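Local coordinates for protein monoacylglycerol lipase (Palaeococcus ferrophilus, PDB 6QE2) that hydrolyses monoacylglycerols, probably releasing a fatty acid and glycerol through the serine-hydrolase chemistry of the alpha/beta-hydrolase family, at residues L91-P101 with N180-I191; V108-K119 with L196-P207. All coordinates share one frame; numbering follows the deposited sequence.

Contact 1 of 2, residues L91-P101 with N180-I191; sequences LTVIRYAETRP and NMERAHKEAERI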
loop_
_atom_site.group_PDB
_atom_site.type_symbol
_atom_site.label_atom_id
_atom_site.label_comp_id
_atom_site.label_asym_id
_atom_site.label_seq_id
_atom_site.Cartn_x
_atom_site.Cartn_y
_atom_site.Cartn_z
ATOM N N LEU A 91 -0.059 4.311 1.265
ATOM C CA LEU A 91 -0.664 5.423 1.986
ATOM C C LEU A 91 -1.189 4.972 3.340
ATOM O O LEU A 91 -0.996 5.656 4.352
ATOM C CB LEU A 91 -1.788 6.030 1.146
ATOM C CG LEU A 91 -2.678 7.055 1.850
ATOM C CD1 LEU A 91 -1.881 8.258 2.312
ATOM C CD2 LEU A 91 -3.815 7.481 0.932
ATOM N N THR A 92 -1.836 3.806 3.372
ATOM C CA THR A 92 -2.428 3.295 4.606
ATOM C C THR A 92 -1.370 3.037 5.674
ATOM O O THR A 92 -1.558 3.395 6.844
ATOM C CB THR A 92 -3.217 2.023 4.292
ATOM O OG1 THR A 92 -4.268 2.333 3.361
ATOM C CG2 THR A 92 -3.830 1.435 5.558
ATOM N N VAL A 93 -0.247 2.416 5.304
ATOM C CA VAL A 93 0.749 2.108 6.326
ATOM C C VAL A 93 1.455 3.378 6.797
ATOM O O VAL A 93 1.847 3.481 7.966
ATOM C CB VAL A 93 1.741 1.037 5.824
ATOM C CG1 VAL A 93 1.001 -0.259 5.565
ATOM C CG2 VAL A 93 2.473 1.491 4.562
ATOM N N ILE A 94 1.597 4.378 5.926
ATOM C CA ILE A 94 2.116 5.665 6.371
ATOM C C ILE A 94 1.149 6.313 7.359
ATOM O O ILE A 94 1.556 6.828 8.406
ATOM C CB ILE A 94 2.394 6.569 5.157
ATOM C CG1 ILE A 94 3.592 6.018 4.378
ATOM C CG2 ILE A 94 2.643 8.006 5.602
ATOM C CD1 ILE A 94 3.755 6.603 2.996
ATOM N N ARG A 95 -0.151 6.296 7.047
ATOM C CA ARG A 95 -1.129 6.856 7.974
ATOM C C ARG A 95 -1.161 6.082 9.283
ATOM O O ARG A 95 -1.364 6.673 10.349
ATOM C CB ARG A 95 -2.514 6.883 7.333
ATOM C CG ARG A 95 -2.637 7.880 6.184
ATOM C CD ARG A 95 -2.647 9.340 6.672
ATOM N NE ARG A 95 -3.780 9.602 7.561
ATOM C CZ ARG A 95 -3.688 10.209 8.740
ATOM N NH1 ARG A 95 -2.513 10.648 9.177
ATOM N NH2 ARG A 95 -4.778 10.394 9.480
ATOM N N TYR A 96 -0.942 4.767 9.227
ATOM C CA TYR A 96 -0.869 3.993 10.459
ATOM C C TYR A 96 0.348 4.399 11.283
ATOM O O TYR A 96 0.250 4.566 12.505
ATOM C CB TYR A 96 -0.836 2.500 10.150
ATOM C CG TYR A 96 -1.200 1.679 11.367
ATOM C CD1 TYR A 96 -2.524 1.353 11.632
ATOM C CD2 TYR A 96 -0.230 1.276 12.277
ATOM C CE1 TYR A 96 -2.876 0.628 12.755
ATOM C CE2 TYR A 96 -0.576 0.538 13.405
ATOM C CZ TYR A 96 -1.898 0.225 13.637
ATOM O OH TYR A 96 -2.255 -0.498 14.756
ATOM N N ALA A 97 1.501 4.574 10.627
ATOM C CA ALA A 97 2.700 5.015 11.328
ATOM C C ALA A 97 2.532 6.399 11.934
ATOM O O ALA A 97 3.214 6.728 12.912
ATOM C CB ALA A 97 3.901 4.992 10.379
ATOM N N GLU A 98 1.616 7.203 11.390
ATOM C CA GLU A 98 1.357 8.536 11.915
ATOM C C GLU A 98 0.363 8.513 13.070
ATOM O O GLU A 98 0.519 9.266 14.037
ATOM C CB GLU A 98 0.844 9.431 10.791
ATOM C CG GLU A 98 1.952 9.835 9.852
ATOM C CD GLU A 98 1.473 10.505 8.592
ATOM O OE1 GLU A 98 0.253 10.539 8.341
ATOM O OE2 GLU A 98 2.335 11.001 7.843
ATOM N N THR A 99 -0.657 7.660 12.993
ATOM C CA THR A 99 -1.742 7.676 13.969
ATOM C C THR A 99 -1.600 6.636 15.074
ATOM O O THR A 99 -2.246 6.782 16.118
ATOM C CB THR A 99 -3.082 7.474 13.260
ATOM O OG1 THR A 99 -3.051 6.241 12.540
ATOM C CG2 THR A 99 -3.351 8.626 12.284
ATOM N N ARG A 100 -0.803 5.589 14.864
ATOM C CA ARG A 100 -0.420 4.635 15.907
ATOM C C ARG A 100 1.106 4.576 15.978
ATOM O O ARG A 100 1.705 3.516 15.759
ATOM C CB ARG A 100 -0.997 3.249 15.630
ATOM C CG ARG A 100 -2.509 3.108 15.796
ATOM C CD ARG A 100 -3.302 3.654 14.593
ATOM N NE ARG A 100 -4.627 3.034 14.490
ATOM C CZ ARG A 100 -5.649 3.545 13.802
ATOM N NH1 ARG A 100 -5.511 4.693 13.145
ATOM N NH2 ARG A 100 -6.815 2.904 13.767
ATOM N N PRO A 101 1.764 5.698 16.294
ATOM C CA PRO A 101 3.212 5.800 16.030
ATOM C C PRO A 101 4.061 4.815 16.806
ATOM O O PRO A 101 5.144 4.447 16.332
ATOM C CB PRO A 101 3.548 7.247 16.426
ATOM C CG PRO A 101 2.247 7.942 16.593
ATOM C CD PRO A 101 1.230 6.917 16.927
ATOM N N ASN A 180 -6.961 11.181 3.070
ATOM C CA ASN A 180 -5.772 10.673 3.747
ATOM C C ASN A 180 -4.476 11.049 3.015
ATOM O O ASN A 180 -3.424 11.144 3.664
ATOM C CB ASN A 180 -5.898 9.177 3.968
ATOM C CG ASN A 180 -6.743 8.898 5.125
ATOM O OD1 ASN A 180 -6.282 8.996 6.283
ATOM N ND2 ASN A 180 -8.016 8.564 4.858
ATOM N N MET A 181 -4.512 11.265 1.697
ATOM C CA MET A 181 -3.320 11.767 1.010
ATOM C C MET A 181 -2.871 13.094 1.610
ATOM O O MET A 181 -1.682 13.304 1.881
ATOM C CB MET A 181 -3.622 11.913 -0.478
ATOM C CG MET A 181 -2.511 12.509 -1.254
ATOM S SD MET A 181 -2.971 12.666 -2.998
ATOM C CE MET A 181 -3.138 10.907 -3.375
ATOM N N GLU A 182 -3.820 14.016 1.821
ATOM C CA GLU A 182 -3.502 15.288 2.457
ATOM C C GLU A 182 -2.970 15.094 3.871
ATOM O O GLU A 182 -1.960 15.700 4.255
ATOM C CB GLU A 182 -4.754 16.160 2.490
ATOM C CG GLU A 182 -5.143 16.691 1.127
ATOM C CD GLU A 182 -6.233 17.744 1.232
ATOM O OE1 GLU A 182 -6.167 18.753 0.490
ATOM O OE2 GLU A 182 -7.151 17.564 2.064
ATOM N N ARG A 183 -3.656 14.263 4.668
ATOM C CA ARG A 183 -3.263 14.111 6.060
ATOM C C ARG A 183 -1.898 13.447 6.169
ATOM O O ARG A 183 -1.170 13.700 7.136
ATOM C CB ARG A 183 -4.301 13.308 6.823
ATOM C CG ARG A 183 -5.616 14.055 6.911
ATOM C CD ARG A 183 -6.548 13.171 7.719
ATOM N NE ARG A 183 -7.859 13.782 7.860
ATOM C CZ ARG A 183 -8.938 13.131 8.288
ATOM N NH1 ARG A 183 -8.876 11.829 8.584
ATOM N NH2 ARG A 183 -10.096 13.776 8.384
ATOM N N ALA A 184 -1.528 12.634 5.167
ATOM C CA ALA A 184 -0.244 11.929 5.250
ATOM C C ALA A 184 0.891 12.930 5.248
ATOM O O ALA A 184 1.889 12.762 5.956
ATOM C CB ALA A 184 -0.069 10.940 4.090
ATOM N N HIS A 185 0.736 14.012 4.484
ATOM C CA HIS A 185 1.759 15.046 4.477
ATOM C C HIS A 185 1.680 15.914 5.725
ATOM O O HIS A 185 2.712 16.234 6.325
ATOM C CB HIS A 185 1.621 15.885 3.214
ATOM C CG HIS A 185 1.931 15.133 1.958
ATOM N ND1 HIS A 185 3.220 14.847 1.564
ATOM C CD2 HIS A 185 1.122 14.607 1.010
ATOM C CE1 HIS A 185 3.193 14.180 0.424
ATOM N NE2 HIS A 185 1.930 14.022 0.066
ATOM N N LYS A 186 0.466 16.282 6.146
ATOM C CA LYS A 186 0.316 17.196 7.277
ATOM C C LYS A 186 0.860 16.595 8.567
ATOM O O LYS A 186 1.425 17.313 9.401
ATOM C CB LYS A 186 -1.152 17.584 7.451
ATOM C CG LYS A 186 -1.660 18.535 6.388
ATOM C CD LYS A 186 -3.119 18.888 6.613
ATOM C CE LYS A 186 -3.611 19.859 5.556
ATOM N NZ LYS A 186 -5.063 20.158 5.708
ATOM N N GLU A 187 0.706 15.281 8.749
ATOM C CA GLU A 187 1.085 14.609 9.984
ATOM C C GLU A 187 2.408 13.854 9.868
ATOM O O GLU A 187 2.682 12.976 10.696
ATOM C CB GLU A 187 -0.034 13.663 10.424
ATOM C CG GLU A 187 -1.375 14.358 10.587
ATOM C CD GLU A 187 -2.444 13.465 11.189
ATOM O OE1 GLU A 187 -2.133 12.320 11.584
ATOM O OE2 GLU A 187 -3.609 13.913 11.265
ATOM N N ALA A 188 3.238 14.199 8.879
ATOM C CA ALA A 188 4.475 13.460 8.630
ATOM C C ALA A 188 5.373 13.425 9.863
ATOM O O ALA A 188 6.048 12.419 10.120
ATOM C CB ALA A 188 5.219 14.078 7.447
ATOM N N GLU A 189 5.387 14.507 10.645
ATOM C CA GLU A 189 6.242 14.581 11.824
ATOM C C GLU A 189 5.811 13.640 12.945
ATOM O O GLU A 189 6.570 13.465 13.904
ATOM C CB GLU A 189 6.299 16.019 12.343
ATOM C CG GLU A 189 6.871 16.993 11.331
ATOM C CD GLU A 189 7.373 18.280 11.959
ATOM O OE1 GLU A 189 7.094 18.517 13.153
ATOM O OE2 GLU A 189 8.055 19.054 11.255
ATOM N N ARG A 190 4.622 13.044 12.862
ATOM C CA ARG A 190 4.173 12.120 13.897
ATOM C C ARG A 190 4.858 10.761 13.811
ATOM O O ARG A 190 4.838 10.012 14.794
ATOM C CB ARG A 190 2.656 11.924 13.814
ATOM C CG ARG A 190 1.861 13.198 14.009
ATOM C CD ARG A 190 0.360 12.928 14.066
ATOM N NE ARG A 190 -0.035 12.155 15.238
ATOM C CZ ARG A 190 -1.218 11.563 15.374
ATOM N NH1 ARG A 190 -2.120 11.653 14.405
ATOM N NH2 ARG A 190 -1.502 10.879 16.476
ATOM N N ILE A 191 5.459 10.435 12.666
ATOM C CA ILE A 191 6.096 9.139 12.518
ATOM C C ILE A 191 7.353 9.094 13.380
ATOM O O ILE A 191 8.203 9.995 13.311
ATOM C CB ILE A 191 6.434 8.850 11.052
ATOM C CG1 ILE A 191 5.118 8.715 10.246
ATOM C CG2 ILE A 191 7.283 7.544 10.990
ATOM C CD1 ILE A 191 5.279 8.245 8.850
HETATM O O HOH W 1 -7.349 9.240 8.806
HETATM O O HOH W 2 -5.381 11.955 12.042
HETATM O O HOH W 3 -3.888 9.073 16.718
#
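The R95 guanidinium carries the CB of R183 on one face, 3.7 Å above the plane and over its centre, while its edge is ringed by oxygens. NE gives a nearly straight bond (165°) to a lone pair of N180 OD1 at 2.9 Å, the guanidinium and amide lying almost coplanar; the other end of that amide, ND2, is held by S176 and E64. NH1 donates to both E98 OE1, in its own helix, and, 3.0 Å away, E187 OE1, which it meets from above a carboxylate turned 84° from the guanidinium. Bends at chi2 and chi3 turn the R95 group toward N180 and E187. R190 NH1 reaches E187 OE1 from the opposite face, closing a four-residue salt-bridge network, and the R190 guanidinium lies flat over the carbonyl oxygen of E98. One water links R95 NH2, N180 OD1 and R183 NH1, and R183 NH2 is salt-bridged to D179. Beneath this polar layer, A184 is a knob among L91, I94, R95 and E98, its CB 3.7 Å from L91 CD1. Farther along, I191 CG1 presses on E98 CG at 3.4 Å, and its CD1 reaches A97 CB. The axes of segments 91-99 and 180-186 come within 9.6 Å. Helix 88-99, which follows what appears to be the nucleophile elbow of this alpha/beta-hydrolase fold, is thereby packed against helix 171-186.

Contact 2 of 2, residues V108-K119 with L196-P207; sequences VASSPALAKSPK and LLLVGTADIITP. With LDA (lauryl dimethylamine-N-oxide), chain D.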
loop_
_atom_site.group_PDB
_atom_site.type_symbol
_atom_site.label_atom_id
_atom_site.label_comp_id
_atom_site.label_asym_id
_atom_site.label_seq_id
_atom_site.Cartn_x
_atom_site.Cartn_y
_atom_site.Cartn_z
ATOM N N VAL A 108 7.459 0.164 5.472
ATOM C CA VAL A 108 7.957 0.137 4.102
ATOM C C VAL A 108 6.773 0.447 3.202
ATOM O O VAL A 108 5.746 -0.242 3.267
ATOM C CB VAL A 108 8.564 -1.223 3.731
ATOM C CG1 VAL A 108 9.081 -1.198 2.297
ATOM C CG2 VAL A 108 9.657 -1.630 4.721
ATOM N N ALA A 109 6.901 1.480 2.378
ATOM C CA ALA A 109 5.830 1.894 1.480
ATOM C C ALA A 109 6.327 1.819 0.043
ATOM O O ALA A 109 7.280 2.511 -0.327
ATOM C CB ALA A 109 5.343 3.304 1.816
ATOM N N SER A 110 5.702 0.952 -0.747
ATOM C CA SER A 110 5.957 0.840 -2.176
ATOM C C SER A 110 4.963 1.722 -2.920
ATOM O O SER A 110 3.752 1.550 -2.768
ATOM C CB SER A 110 5.832 -0.618 -2.616
ATOM O OG SER A 110 5.494 -0.728 -3.988
ATOM N N SER A 111 5.476 2.649 -3.736
ATOM C CA SER A 111 4.652 3.565 -4.528
ATOM C C SER A 111 3.452 4.108 -3.755
ATOM O O SER A 111 2.317 3.986 -4.230
ATOM C CB SER A 111 4.155 2.862 -5.796
ATOM O OG SER A 111 5.235 2.355 -6.570
ATOM N N PRO A 112 3.639 4.687 -2.569
ATOM C CA PRO A 112 2.480 5.122 -1.782
ATOM C C PRO A 112 1.737 6.257 -2.472
ATOM O O PRO A 112 2.325 7.088 -3.172
ATOM C CB PRO A 112 3.100 5.582 -0.457
ATOM C CG PRO A 112 4.510 5.947 -0.810
ATOM C CD PRO A 112 4.913 4.993 -1.889
ATOM N N ALA A 113 0.419 6.259 -2.292
ATOM C CA ALA A 113 -0.457 7.255 -2.913
ATOM C C ALA A 113 -0.339 8.559 -2.133
ATOM O O ALA A 113 -1.073 8.808 -1.177
ATOM C CB ALA A 113 -1.895 6.743 -2.950
ATOM N N LEU A 114 0.606 9.411 -2.551
ATOM C CA LEU A 114 0.902 10.657 -1.854
ATOM C C LEU A 114 0.747 11.889 -2.739
ATOM O O LEU A 114 0.940 13.014 -2.258
ATOM C CB LEU A 114 2.326 10.612 -1.282
ATOM C CG LEU A 114 2.549 9.556 -0.195
ATOM C CD1 LEU A 114 4.023 9.406 0.108
ATOM C CD2 LEU A 114 1.781 9.927 1.067
ATOM N N ALA A 115 0.441 11.703 -4.015
ATOM C CA ALA A 115 0.209 12.792 -4.949
ATOM C C ALA A 115 -0.828 12.324 -5.955
ATOM O O ALA A 115 -0.856 11.146 -6.325
ATOM C CB ALA A 115 1.502 13.209 -5.656
ATOM N N LYS A 116 -1.687 13.248 -6.372
ATOM C CA LYS A 116 -2.715 12.940 -7.357
ATOM C C LYS A 116 -2.078 12.578 -8.694
ATOM O O LYS A 116 -1.087 13.181 -9.109
ATOM C CB LYS A 116 -3.639 14.150 -7.522
ATOM C CG LYS A 116 -4.801 13.959 -8.475
ATOM C CD LYS A 116 -5.623 15.235 -8.583
ATOM C CE LYS A 116 -4.950 16.258 -9.478
ATOM N NZ LYS A 116 -4.661 15.692 -10.823
ATOM N N SER A 117 -2.659 11.598 -9.377
ATOM C CA SER A 117 -2.209 11.291 -10.725
ATOM C C SER A 117 -2.601 12.429 -11.665
ATOM O O SER A 117 -3.688 12.989 -11.528
ATOM C CB SER A 117 -2.842 9.989 -11.210
ATOM O OG SER A 117 -2.568 9.774 -12.583
ATOM N N PRO A 118 -1.741 12.793 -12.621
ATOM C CA PRO A 118 -2.153 13.782 -13.637
ATOM C C PRO A 118 -3.333 13.320 -14.469
ATOM O O PRO A 118 -3.995 14.151 -15.104
ATOM C CB PRO A 118 -0.890 13.956 -14.493
ATOM C CG PRO A 118 -0.083 12.707 -14.241
ATOM C CD PRO A 118 -0.345 12.367 -12.809
ATOM N N LYS A 119 -3.592 12.012 -14.510
ATOM C CA LYS A 119 -4.750 11.465 -15.204
ATOM C C LYS A 119 -6.046 11.708 -14.442
ATOM O O LYS A 119 -7.128 11.558 -15.021
ATOM C CB LYS A 119 -4.556 9.967 -15.443
ATOM C CG LYS A 119 -3.400 9.638 -16.367
ATOM C CD LYS A 119 -3.558 10.334 -17.711
ATOM C CE LYS A 119 -2.398 10.020 -18.639
ATOM N NZ LYS A 119 -2.595 10.597 -19.999
ATOM N N LEU A 196 11.004 3.356 4.997
ATOM C CA LEU A 196 11.579 3.120 3.674
ATOM C C LEU A 196 10.503 3.386 2.630
ATOM O O LEU A 196 9.423 2.789 2.684
ATOM C CB LEU A 196 12.111 1.689 3.542
ATOM C CG LEU A 196 12.546 1.237 2.144
ATOM C CD1 LEU A 196 13.719 2.081 1.614
ATOM C CD2 LEU A 196 12.899 -0.252 2.148
ATOM N N LEU A 197 10.788 4.292 1.695
ATOM C CA LEU A 197 9.908 4.577 0.571
ATOM C C LEU A 197 10.569 4.099 -0.715
ATOM O O LEU A 197 11.756 4.353 -0.937
ATOM C CB LEU A 197 9.628 6.083 0.483
ATOM C CG LEU A 197 9.120 6.737 1.769
ATOM C CD1 LEU A 197 9.037 8.244 1.581
ATOM C CD2 LEU A 197 7.751 6.187 2.148
ATOM N N LEU A 198 9.798 3.427 -1.571
ATOM C CA LEU A 198 10.297 2.913 -2.843
ATOM C C LEU A 198 9.401 3.414 -3.967
ATOM O O LEU A 198 8.183 3.215 -3.920
ATOM C CB LEU A 198 10.337 1.379 -2.858
ATOM C CG LEU A 198 11.039 0.669 -1.706
ATOM C CD1 LEU A 198 10.006 -0.109 -0.923
ATOM C CD2 LEU A 198 12.123 -0.262 -2.212
ATOM N N VAL A 199 9.995 4.066 -4.974
ATOM C CA VAL A 199 9.227 4.641 -6.071
ATOM C C VAL A 199 9.889 4.341 -7.410
ATOM O O VAL A 199 11.112 4.194 -7.503
ATOM C CB VAL A 199 9.046 6.169 -5.908
ATOM C CG1 VAL A 199 8.243 6.477 -4.657
ATOM C CG2 VAL A 199 10.401 6.861 -5.859
ATOM N N GLY A 200 9.062 4.223 -8.443
ATOM C CA GLY A 200 9.532 4.196 -9.822
ATOM C C GLY A 200 9.434 5.586 -10.425
ATOM O O GLY A 200 8.420 6.268 -10.269
ATOM N N THR A 201 10.496 6.003 -11.132
ATOM C CA THR A 201 10.550 7.388 -11.589
ATOM C C THR A 201 9.547 7.692 -12.693
ATOM O O THR A 201 9.202 8.862 -12.887
ATOM C CB THR A 201 11.952 7.755 -12.093
ATOM O OG1 THR A 201 12.273 6.961 -13.242
ATOM C CG2 THR A 201 12.996 7.540 -11.010
ATOM N N ALA A 202 9.063 6.679 -13.409
ATOM C CA ALA A 202 8.116 6.889 -14.495
ATOM C C ALA A 202 6.682 6.613 -14.073
ATOM O O ALA A 202 5.793 6.532 -14.930
ATOM C CB ALA A 202 8.487 6.011 -15.692
ATOM N N ASP A 203 6.439 6.491 -12.772
ATOM C CA ASP A 203 5.111 6.218 -12.243
ATOM C C ASP A 203 4.230 7.458 -12.384
ATOM O O ASP A 203 4.545 8.514 -11.827
ATOM C CB ASP A 203 5.255 5.807 -10.776
ATOM C CG ASP A 203 3.955 5.368 -10.134
ATOM O OD1 ASP A 203 2.880 5.451 -10.763
ATOM O OD2 ASP A 203 4.029 4.923 -8.969
ATOM N N ILE A 204 3.145 7.347 -13.149
ATOM C CA ILE A 204 2.149 8.414 -13.217
ATOM C C ILE A 204 0.866 8.070 -12.473
ATOM O O ILE A 204 -0.020 8.932 -12.367
ATOM C CB ILE A 204 1.842 8.832 -14.671
ATOM C CG1 ILE A 204 1.426 7.645 -15.531
ATOM C CG2 ILE A 204 3.054 9.518 -15.288
ATOM C CD1 ILE A 204 1.265 8.031 -16.992
ATOM N N ILE A 205 0.727 6.846 -11.967
ATOM C CA ILE A 205 -0.439 6.524 -11.154
ATOM C C ILE A 205 -0.307 7.170 -9.779
ATOM O O ILE A 205 -1.262 7.760 -9.256
ATOM C CB ILE A 205 -0.599 4.995 -11.047
ATOM C CG1 ILE A 205 -0.923 4.399 -12.418
ATOM C CG2 ILE A 205 -1.683 4.645 -10.041
ATOM C CD1 ILE A 205 -0.862 2.899 -12.467
ATOM N N THR A 206 0.875 7.063 -9.170
ATOM C CA THR A 206 1.221 7.779 -7.941
ATOM C C THR A 206 2.533 8.495 -8.229
ATOM O O THR A 206 3.612 7.905 -8.095
ATOM C CB THR A 206 1.348 6.831 -6.744
ATOM O OG1 THR A 206 2.242 5.764 -7.073
ATOM C CG2 THR A 206 -0.003 6.235 -6.362
ATOM N N PRO A 207 2.478 9.738 -8.679
ATOM C CA PRO A 207 3.711 10.460 -9.012
ATOM C C PRO A 207 4.713 10.417 -7.879
ATOM O O PRO A 207 4.381 10.750 -6.767
ATOM C CB PRO A 207 3.223 11.882 -9.244
ATOM C CG PRO A 207 1.853 11.688 -9.779
ATOM C CD PRO A 207 1.285 10.523 -9.022
HETATM N N1 LDA D . -4.305 4.568 -5.962
HETATM O O1 LDA D . -3.901 4.078 -4.900
HETATM C CM1 LDA D . -4.736 3.493 -6.847
HETATM C CM2 LDA D . -3.231 5.339 -6.576
HETATM C C1 LDA D . -5.430 5.440 -5.703
HETATM C C2 LDA D . -6.133 5.673 -7.023
HETATM C C3 LDA D . -7.494 6.289 -6.773
HETATM C C4 LDA D . -8.148 6.675 -8.087
HETATM C C5 LDA D . -9.369 7.538 -7.840
HETATM C C6 LDA D . -10.256 7.581 -9.070
HETATM C C7 LDA D . -11.352 8.611 -8.876
HETATM C C8 LDA D . -12.697 7.928 -8.737
HETATM C C9 LDA D . -13.446 8.454 -7.529
HETATM C C10 LDA D . -14.664 9.256 -7.960
HETATM C C11 LDA D . -15.618 9.478 -6.797
HETATM C C12 LDA D . -15.512 8.355 -5.797
HETATM O O HOH W 4 6.202 4.577 -7.574
HETATM O O HOH W 5 2.781 9.806 -4.712
HETATM O O HOH W 6 -2.293 8.818 -6.635
#
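V108 and L196 stand side by side on neighbouring parallel strands in the central sheet of the alpha/beta-hydrolase fold, and V108 CG1 also meets L198 CD1 at 3.5 Å, on the face covered by helix 242-256. On the other face A109 CB touches L197 CD2, while the A109 backbone bonds alternately to L196 O and L198 N. The ladder ends where S111 N donates to L198 O (2.8 Å, 168°). Beyond it the chains part, and a water joins S111 OG, itself hydrogen-bonded to H233 O, to G200 N and D203 OD2; D203, probably the acid of a Ser-His-Asp triad, also bonds H233 through OD2. A113, at the centre of an inverse gamma turn, lays its CA 3.6 Å from T206 CG2. That methyl also meets CM2 of the bound detergent LDA at 3.4 Å. T206 is itself held by D203, whose OD1 accepts from T206 N and OD2 from T206 OG1. A115 and K116 then run past the CD-CG side of P207, their carbonyl oxygens touching CD and CG. With its OG anti to the backbone N (chi1 172°), S117 donates to I204 O at 2.7 Å and accepts from K119 N, forming an ST turn. P118 slides past P207 in the opposite direction, its CD 3.8 Å from P207 CG.

Contacts 1 and 2 lie 15 Å apart between centres and are threaded alternately along the chain: helix 88-99 leads into strand 106-110, and helix 171-186 into strand 195-200. They meet at residues 113-116, where H185 NE2 probably bonds L114 O at 2.7 Å, L91 CD1 packs 3.6 Å from A113 O, and M181 SD lies 3.7 Å from K116 N. Both border the likely active site. S87, the probable nucleophile, sits on the elbow just before helix 88-99, and its OG is hydrogen-bonded to the detergent. In contact 1, L91 lies near the elbow and triad residues without touching them, and the side chain of M181 is about 6 Å from the bound LDA.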